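Uncharacterized HTH-type transcriptional regulator YybR (Bacillus subtilis, PDB 4A5N) probably binds DNA as a redox-responsive, MarR-like transcriptional regulator with a winged helix-turn-helix domain, acting as an activator of transcription. Local coordinates at residues B[20-25]-B[91-96]; B[28-33]-B[47-52]. The protein carries 1 engineered substitution. All coordinates share one frame; numbering follows the deposited sequence.

Interaction 1. Residues B[20-25]-B[91-96]; sequences LDVIGG and RTLEPI
Leu-93 points one methyl, CD1, at the end of helix 15-23, where it faces the gap between Val-22 and Ile-23. The approach to each is methyl to methyl: Leu-93 CD1 lies 4.3 Å from CD1 of Ile-23 and 4.4 Å from CG1 of Val-22. Seen from this methyl the two partners lie about 82° apart, so it meets them on separate flanks. The leucine reaches them by an extended end, with CD1 nearly anti to CA. In Ile-23, CD1 instead folds back beside CA (chi2 49°). At these separations the fit is light, and other residues complete it. Phe-32 of helix 28-35 touches both Ile-23 and Leu-93, while Ile-69 packs on Val-22 and Leu-93. In the winged helix-turn-helix fold of the HxlR family this contact joins the end of the first helix to the entry of the long helix 94-115, two elements that also meet the second subunit. Trp-103 of that subunit packs on Leu-93 and Ile-96, and its NE1 hydrogen-bonds to Thr-92 OG1, which is bonded in turn to the carbonyl of Phe-89. The entry is shaped by a type I turn closed by Glu-94 N to Arg-91 O at 3.0 Å. Over the same turn Arg-91 NH1 forms a salt bridge with Glu-94 OE1 at 3.0 Å. The carboxylate oxygen lies at the edge of the guanidinium, near its plane, and is met on its syn side; the bond is moderately bent, at 148°. Arg-91 NH1 also bonds to Ile-36 O, tying the turn to the chain just past helix 28-35.

Interaction 2. Residues B[28-33]-B[47-52]; sequences KGILFY and RICPSI
Ile-30 meets Ile-48 and Cys-49 where helix 28-35 packs against the helix-turn-helix of this winged-helix domain, at the point where helix 42-48 ends and the chain turns toward helix 54-66. The contact across the two segments is apolar. One branch methyl of Ile-30, CG2, carries it, touching Ile-48 CG2 at 3.8 Å and Cys-49 SG at 3.7 Å. Chi1 of -63° sets CG1 beside the backbone N and leaves CG2 anti to it, projecting from the helix toward both partners. The two isoleucines slide past each other in opposite directions and touch through their CG2 branches. Ile-52 and Leu-31 extend the apolar patch less directly, each resting on Leu-57 of helix 54-66.

Backbone bonding shapes the second segment: Ile-52 N to Cys-49 O, 3.1 Å, closes a type I turn that carries the chain out of helix 42-48. Ionic pairing lies at the far end of the first segment, where Lys-28 NZ forms a salt bridge with Glu-63 of helix 54-66. The second subunit comes close as well, for Ser-14 of that chain packs on Ile-30. In this reduced form of the redox regulator, the thiol of Cys-49 thus sits among hydrocarbon, its SG 4.2 Å from Ile-48 CG2 and 4.5 Å from Leu-31 CD2.

Helix 28-35 belongs to both contacts: it supplies the first segment of interaction 2, and its Phe-32 packs on Ile-23 and lies against the backbone of Glu-94 in interaction 1. Interaction 1 is fully buried and brings together segments 66 residues apart. Interaction 2 is only partly buried and binds near neighbours in sequence, where helix 28-35 packs against the end of helix 42-48 and the turn that follows. Both touch the second subunit, interaction 1 over more residues. Both are apolar across their segments, yet interaction 1 uses light leucine, valine and isoleucine contacts beside a salt-bridged turn, whereas interaction 2 presses a methyl more closely against a thiol.

Interaction 1. Residues B[20-25]-B[91-96]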
# COMPACT_ATOMS: atom_id res chain seq x y z
N LEU B 20 3.71 3.27 -2.11
CA LEU B 20 2.90 3.03 -0.92
C LEU B 20 2.85 4.27 0.00
O LEU B 20 1.86 4.48 0.70
CB LEU B 20 3.42 1.82 -0.18
CG LEU B 20 3.03 0.45 -0.68
CD1 LEU B 20 3.86 -0.61 0.05
CD2 LEU B 20 1.55 0.14 -0.48
N ASP B 21 3.89 5.10 -0.03
CA ASP B 21 3.89 6.36 0.75
C ASP B 21 2.88 7.38 0.19
O ASP B 21 2.36 8.21 0.92
CB ASP B 21 5.30 6.95 0.79
CG ASP B 21 5.49 7.92 1.93
OD1 ASP B 21 5.05 7.61 3.08
OD2 ASP B 21 6.12 8.98 1.69
N VAL B 22 2.58 7.28 -1.10
CA VAL B 22 1.60 8.18 -1.70
C VAL B 22 0.15 7.72 -1.46
O VAL B 22 -0.73 8.55 -1.23
CB VAL B 22 1.85 8.36 -3.20
CG1 VAL B 22 0.93 9.45 -3.77
CG2 VAL B 22 3.31 8.74 -3.44
N ILE B 23 -0.08 6.40 -1.52
CA ILE B 23 -1.44 5.85 -1.55
C ILE B 23 -1.76 4.99 -0.33
O ILE B 23 -2.89 4.54 -0.15
CB ILE B 23 -1.67 5.07 -2.88
CG1 ILE B 23 -3.15 5.04 -3.27
CG2 ILE B 23 -1.08 3.67 -2.83
CD1 ILE B 23 -3.87 6.38 -3.24
N GLY B 24 -0.77 4.83 0.54
CA GLY B 24 -0.88 3.93 1.66
C GLY B 24 -1.32 4.60 2.92
O GLY B 24 -1.59 5.80 2.96
N GLY B 25 -1.43 3.80 3.97
CA GLY B 25 -1.95 4.28 5.24
C GLY B 25 -3.42 3.88 5.34
O GLY B 25 -3.93 3.20 4.46
N ARG B 91 -5.15 9.95 -11.47
CA ARG B 91 -5.80 8.89 -12.23
C ARG B 91 -4.82 7.83 -12.72
O ARG B 91 -5.25 6.71 -13.01
CB ARG B 91 -6.53 9.47 -13.46
CG ARG B 91 -7.67 10.42 -13.17
CD ARG B 91 -8.99 9.70 -13.28
NE ARG B 91 -10.16 10.50 -12.90
CZ ARG B 91 -11.29 9.95 -12.49
NH1 ARG B 91 -11.40 8.62 -12.48
NH2 ARG B 91 -12.32 10.68 -12.16
N THR B 92 -3.53 8.14 -12.82
CA THR B 92 -2.52 7.12 -13.19
C THR B 92 -2.34 6.04 -12.13
O THR B 92 -1.87 4.95 -12.46
CB THR B 92 -1.12 7.69 -13.59
OG1 THR B 92 -0.42 8.15 -12.43
CG2 THR B 92 -1.28 8.81 -14.59
N LEU B 93 -2.75 6.32 -10.89
CA LEU B 93 -2.79 5.30 -9.84
C LEU B 93 -4.08 4.51 -9.82
O LEU B 93 -4.17 3.54 -9.08
CB LEU B 93 -2.67 5.94 -8.43
CG LEU B 93 -1.34 6.38 -7.89
CD1 LEU B 93 -1.52 7.34 -6.72
CD2 LEU B 93 -0.44 5.23 -7.46
N GLU B 94 -5.06 4.87 -10.64
CA GLU B 94 -6.34 4.14 -10.64
C GLU B 94 -6.27 2.61 -10.90
O GLU B 94 -6.93 1.83 -10.19
CB GLU B 94 -7.37 4.90 -11.50
CG GLU B 94 -8.63 4.10 -11.80
CD GLU B 94 -9.70 4.93 -12.54
OE1 GLU B 94 -9.57 6.19 -12.60
OE2 GLU B 94 -10.65 4.30 -13.03
N PRO B 95 -5.44 2.16 -11.87
CA PRO B 95 -5.33 0.71 -12.11
C PRO B 95 -4.83 -0.06 -10.92
O PRO B 95 -5.38 -1.13 -10.59
CB PRO B 95 -4.36 0.63 -13.31
CG PRO B 95 -4.63 1.90 -14.05
CD PRO B 95 -4.89 2.95 -13.01
N ILE B 96 -3.85 0.50 -10.23
CA ILE B 96 -3.30 -0.11 -9.04
C ILE B 96 -4.39 -0.14 -7.94
O ILE B 96 -4.62 -1.18 -7.34
CB ILE B 96 -2.06 0.64 -8.51
CG1 ILE B 96 -0.82 0.30 -9.37
CG2 ILE B 96 -1.87 0.33 -7.01
CD1 ILE B 96 0.35 1.27 -9.24

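Interaction 2. Residues B[28-33]-B[47-52]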
# COMPACT_ATOMS: atom_id res chain seq x y z
N LYS B 28 -6.16 6.81 2.68
CA LYS B 28 -6.04 7.41 1.34
C LYS B 28 -6.65 6.54 0.25
O LYS B 28 -7.19 7.05 -0.73
CB LYS B 28 -4.58 7.75 1.03
CG LYS B 28 -4.06 9.02 1.69
CD LYS B 28 -2.56 9.13 1.58
CE LYS B 28 -2.00 10.21 2.46
NZ LYS B 28 -0.55 10.35 2.18
N GLY B 29 -6.49 5.23 0.37
CA GLY B 29 -7.07 4.30 -0.61
C GLY B 29 -8.57 4.43 -0.77
O GLY B 29 -9.10 4.39 -1.89
N ILE B 30 -9.26 4.56 0.37
CA ILE B 30 -10.70 4.71 0.42
C ILE B 30 -11.08 6.04 -0.22
O ILE B 30 -11.97 6.07 -1.07
CB ILE B 30 -11.23 4.72 1.88
CG1 ILE B 30 -10.95 3.40 2.59
CG2 ILE B 30 -12.74 4.97 1.95
CD1 ILE B 30 -11.19 3.47 4.09
N LEU B 31 -10.39 7.11 0.19
CA LEU B 31 -10.66 8.47 -0.29
C LEU B 31 -10.52 8.50 -1.82
O LEU B 31 -11.42 8.92 -2.52
CB LEU B 31 -9.72 9.49 0.33
CG LEU B 31 -9.93 9.63 1.85
CD1 LEU B 31 -8.96 10.66 2.43
CD2 LEU B 31 -11.39 9.96 2.10
N PHE B 32 -9.39 7.98 -2.28
CA PHE B 32 -9.08 7.84 -3.68
C PHE B 32 -10.16 7.09 -4.45
O PHE B 32 -10.65 7.57 -5.49
CB PHE B 32 -7.72 7.14 -3.84
CG PHE B 32 -7.25 7.08 -5.28
CD1 PHE B 32 -7.87 6.24 -6.19
CD2 PHE B 32 -6.20 7.87 -5.69
CE1 PHE B 32 -7.44 6.19 -7.51
CE2 PHE B 32 -5.78 7.87 -7.03
CZ PHE B 32 -6.38 7.01 -7.91
N TYR B 33 -10.51 5.90 -3.97
CA TYR B 33 -11.49 5.07 -4.62
C TYR B 33 -12.80 5.81 -4.88
O TYR B 33 -13.35 5.73 -5.99
CB TYR B 33 -11.77 3.76 -3.86
CG TYR B 33 -12.81 2.92 -4.52
CD1 TYR B 33 -12.51 2.13 -5.63
CD2 TYR B 33 -14.12 2.94 -4.08
CE1 TYR B 33 -13.51 1.37 -6.27
CE2 TYR B 33 -15.11 2.20 -4.70
CZ TYR B 33 -14.80 1.41 -5.78
OH TYR B 33 -15.82 0.69 -6.36
N ARG B 47 -19.23 10.68 5.51
CA ARG B 47 -20.25 9.63 5.45
C ARG B 47 -19.63 8.33 4.93
O ARG B 47 -20.07 7.26 5.28
CB ARG B 47 -21.41 10.04 4.53
CG ARG B 47 -22.20 11.24 5.02
CD ARG B 47 -23.11 11.84 3.95
NE ARG B 47 -23.60 13.08 4.49
CZ ARG B 47 -23.59 14.25 3.88
NH1 ARG B 47 -23.15 14.38 2.63
NH2 ARG B 47 -24.03 15.29 4.52
N ILE B 48 -18.66 8.43 4.03
CA ILE B 48 -17.96 7.23 3.53
C ILE B 48 -17.14 6.60 4.68
O ILE B 48 -17.10 5.38 4.79
CB ILE B 48 -17.13 7.56 2.24
CG1 ILE B 48 -18.09 7.91 1.09
CG2 ILE B 48 -16.22 6.41 1.81
CD1 ILE B 48 -17.52 8.93 0.11
N CYS B 49 -16.56 7.41 5.57
CA CYS B 49 -15.74 6.87 6.68
C CYS B 49 -16.19 7.48 7.97
O CYS B 49 -15.61 8.47 8.38
CB CYS B 49 -14.24 7.21 6.53
SG CYS B 49 -13.50 7.11 4.89
N PRO B 50 -17.23 6.89 8.62
CA PRO B 50 -17.68 7.47 9.89
C PRO B 50 -16.68 7.41 11.05
O PRO B 50 -16.79 8.20 11.95
CB PRO B 50 -18.95 6.65 10.24
CG PRO B 50 -18.88 5.45 9.37
CD PRO B 50 -18.16 5.87 8.13
N SER B 51 -15.69 6.53 11.01
CA SER B 51 -14.67 6.59 12.05
C SER B 51 -13.53 7.60 11.79
O SER B 51 -12.74 7.84 12.70
CB SER B 51 -14.11 5.19 12.36
OG SER B 51 -13.46 4.64 11.23
N ILE B 52 -13.41 8.21 10.60
CA ILE B 52 -12.36 9.25 10.40
C ILE B 52 -12.78 10.48 11.24
O ILE B 52 -14.00 10.73 11.45
CB ILE B 52 -11.98 9.51 8.88
CG1 ILE B 52 -10.55 10.06 8.74
CG2 ILE B 52 -12.95 10.45 8.20
CD1 ILE B 52 -10.05 10.24 7.29